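Local coordinates for protein omega-class glutathione S-transferase (Bombyx mori, PDB 3WD6) that binds glutathione and probably acts as a glutathione transferase and as a glutathione-dependent dehydroascorbate reductase, at residues S203-S206 against L207-E210. Sequence-based numbering, arbitrary orientation.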
ATOM      1  N   SER A 203      -6.100  21.335 -13.424  1.00 42.48           N
ATOM      2  CA  SER A 203      -5.879  22.642 -12.812  1.00 43.26           C
ATOM      3  C   SER A 203      -6.011  22.526 -11.287  1.00 44.57           C
ATOM      4  O   SER A 203      -5.068  22.857 -10.532  1.00 44.83           O
ATOM      5  CB  SER A 203      -6.822  23.712 -13.386  1.00 46.39           C
ATOM      6  OG  SER A 203      -8.168  23.523 -12.965  1.00 50.44           O
ATOM      7  N   LYS A 204      -7.167  22.029 -10.842  1.00 39.46           N
ATOM      8  CA  LYS A 204      -7.424  21.805  -9.422  1.00 37.85           C
ATOM      9  C   LYS A 204      -6.333  20.955  -8.736  1.00 35.07           C
ATOM     10  O   LYS A 204      -5.880  21.268  -7.628  1.00 31.90           O
ATOM     11  CB  LYS A 204      -8.793  21.147  -9.238  1.00 38.55           C
ATOM     12  CG  LYS A 204      -9.365  21.288  -7.824  1.00 41.08           C
ATOM     13  CD  LYS A 204     -10.854  20.920  -7.785  1.00 37.97           C
ATOM     14  CE  LYS A 204     -11.485  21.360  -6.461  1.00 41.97           C
ATOM     15  NZ  LYS A 204     -12.869  20.821  -6.272  1.00 48.78           N
ATOM     16  N   TYR A 205      -5.879  19.900  -9.403  1.00 31.93           N
ATOM     17  CA  TYR A 205      -5.007  18.959  -8.732  1.00 30.82           C
ATOM     18  C   TYR A 205      -3.590  18.915  -9.289  1.00 29.07           C
ATOM     19  O   TYR A 205      -2.880  17.911  -9.138  1.00 28.14           O
ATOM     20  CB  TYR A 205      -5.664  17.569  -8.682  1.00 28.58           C
ATOM     21  CG  TYR A 205      -6.908  17.567  -7.815  1.00 31.15           C
ATOM     22  CD1 TYR A 205      -6.809  17.627  -6.427  1.00 28.43           C
ATOM     23  CD2 TYR A 205      -8.179  17.536  -8.379  1.00 34.76           C
ATOM     24  CE1 TYR A 205      -7.944  17.625  -5.623  1.00 27.15           C
ATOM     25  CE2 TYR A 205      -9.321  17.542  -7.581  1.00 30.19           C
ATOM     26  CZ  TYR A 205      -9.197  17.586  -6.204  1.00 29.59           C
ATOM     27  OH  TYR A 205     -10.321  17.591  -5.404  1.00 29.08           O
ATOM     28  N   SER A 206      -3.157  20.013  -9.894  1.00 27.23           N
ATOM     29  CA  SER A 206      -1.843  20.020 -10.514  1.00 27.88           C
ATOM     30  C   SER A 206      -0.721  19.747  -9.502  1.00 25.38           C
ATOM     31  O   SER A 206       0.268  19.100  -9.825  1.00 23.50           O
ATOM     32  CB  SER A 206      -1.588  21.325 -11.280  1.00 28.53           C
ATOM     33  OG  SER A 206      -1.071  22.325 -10.424  1.00 33.26           O
ATOM     34  N   LEU A 207      -0.867  20.233  -8.278  1.00 27.12           N
ATOM     35  CA  LEU A 207       0.179  20.009  -7.295  1.00 23.93           C
ATOM     36  C   LEU A 207       0.215  18.531  -6.907  1.00 23.91           C
ATOM     37  O   LEU A 207       1.291  17.935  -6.782  1.00 22.58           O
ATOM     38  CB  LEU A 207      -0.037  20.873  -6.054  1.00 22.95           C
ATOM     39  CG  LEU A 207       1.073  20.680  -5.011  1.00 24.43           C
ATOM     40  CD1 LEU A 207       2.415  21.163  -5.566  1.00 19.07           C
ATOM     41  CD2 LEU A 207       0.731  21.384  -3.699  1.00 19.97           C
ATOM     42  N   LEU A 208      -0.967  17.946  -6.718  1.00 22.53           N
ATOM     43  CA  LEU A 208      -1.070  16.529  -6.364  1.00 22.86           C
ATOM     44  C   LEU A 208      -0.582  15.623  -7.518  1.00 23.59           C
ATOM     45  O   LEU A 208       0.129  14.625  -7.306  1.00 20.85           O
ATOM     46  CB  LEU A 208      -2.507  16.197  -5.974  1.00 21.96           C
ATOM     47  CG  LEU A 208      -2.748  14.916  -5.183  1.00 24.98           C
ATOM     48  CD1 LEU A 208      -1.774  14.824  -4.021  1.00 22.34           C
ATOM     49  CD2 LEU A 208      -4.196  14.882  -4.671  1.00 26.91           C
ATOM     50  N   LEU A 209      -0.953  15.982  -8.742  1.00 21.84           N
ATOM     51  CA  LEU A 209      -0.501  15.230  -9.901  1.00 23.31           C
ATOM     52  C   LEU A 209       1.017  15.296 -10.050  1.00 22.35           C
ATOM     53  O   LEU A 209       1.651  14.313 -10.437  1.00 23.47           O
ATOM     54  CB  LEU A 209      -1.208  15.725 -11.155  1.00 25.09           C
ATOM     55  CG  LEU A 209      -2.680  15.298 -11.189  1.00 28.65           C
ATOM     56  CD1 LEU A 209      -3.507  16.153 -12.153  1.00 29.09           C
ATOM     57  CD2 LEU A 209      -2.765  13.824 -11.559  1.00 26.50           C
ATOM     58  N   GLU A 210       1.601  16.446  -9.724  1.00 22.29           N
ATOM     59  CA  GLU A 210       3.055  16.599  -9.737  1.00 23.38           C
ATOM     60  C   GLU A 210       3.729  15.718  -8.669  1.00 20.73           C
ATOM     61  O   GLU A 210       4.729  15.034  -8.928  1.00 17.69           O
ATOM     62  CB  GLU A 210       3.418  18.066  -9.515  1.00 26.04           C
ATOM     63  CG  GLU A 210       4.913  18.380  -9.543  1.00 26.67           C
ATOM     64  CD  GLU A 210       5.181  19.832  -9.123  1.00 39.69           C
ATOM     65  OE1 GLU A 210       6.382  20.217  -9.009  1.00 46.10           O
ATOM     66  OE2 GLU A 210       4.187  20.590  -8.903  1.00 33.41           O
TER
HETATM   67  O   HOH W   1      -3.069  22.171  -7.277  1.00 24.97           O
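Tyr205 and Leu208 lie side by side at the start of helix 206-216, and their side chains run the same way. Ring atom CD1 of Tyr205 comes within 4.2 Å of CD2 of Leu208, which meets the ring obliquely. Leu209 meets Tyr205 closer to its backbone. The CG of Leu209, placed anti to its own carbonyl carbon (chi1 -72°), brings CD1 to 4.3 Å from CB of Tyr205. CG itself lies 3.3 Å from Tyr205 O, beside the carbonyl that accepts the Leu209 N bond.

Tyr205 is the N-cap of the helix. Its O accepts a hydrogen bond from Leu209 N at 2.8 Å. Ser206 O receives Glu210 N at 3.0 Å.

A water takes up the amide of Leu207. It accepts from Leu207 N at 3.1 Å and donates to Lys204 O, tying the type I turn Ser203-Ser206 to the first turn of the helix. On helix 145-165, the side-chain amide of Gln159 gives its NE2 to Lys204 O and takes Leu208 N on its OE1. The Tyr205 hydroxyl bonds to Asp156 on that helix, while CG of Lys204 sits over one ring face near its rim.

Leu209 also touches Leu200 of the preceding loop. With an alanine here, CG and both methyls go, and CB of Tyr205 and the side chain of Leu200 would probably lose their apolar contact with this position.

The chemistry is that of a helix start in the C-terminal GST domain, away from the glutathione site. Lys204 O and the amides of Leu207 and Leu208 have partners in water and Gln159. Tyr205 packs its ring on leucine and binds Asp156 through its hydroxyl, so the helix start is held to helix 145-165 by both polar and apolar contacts.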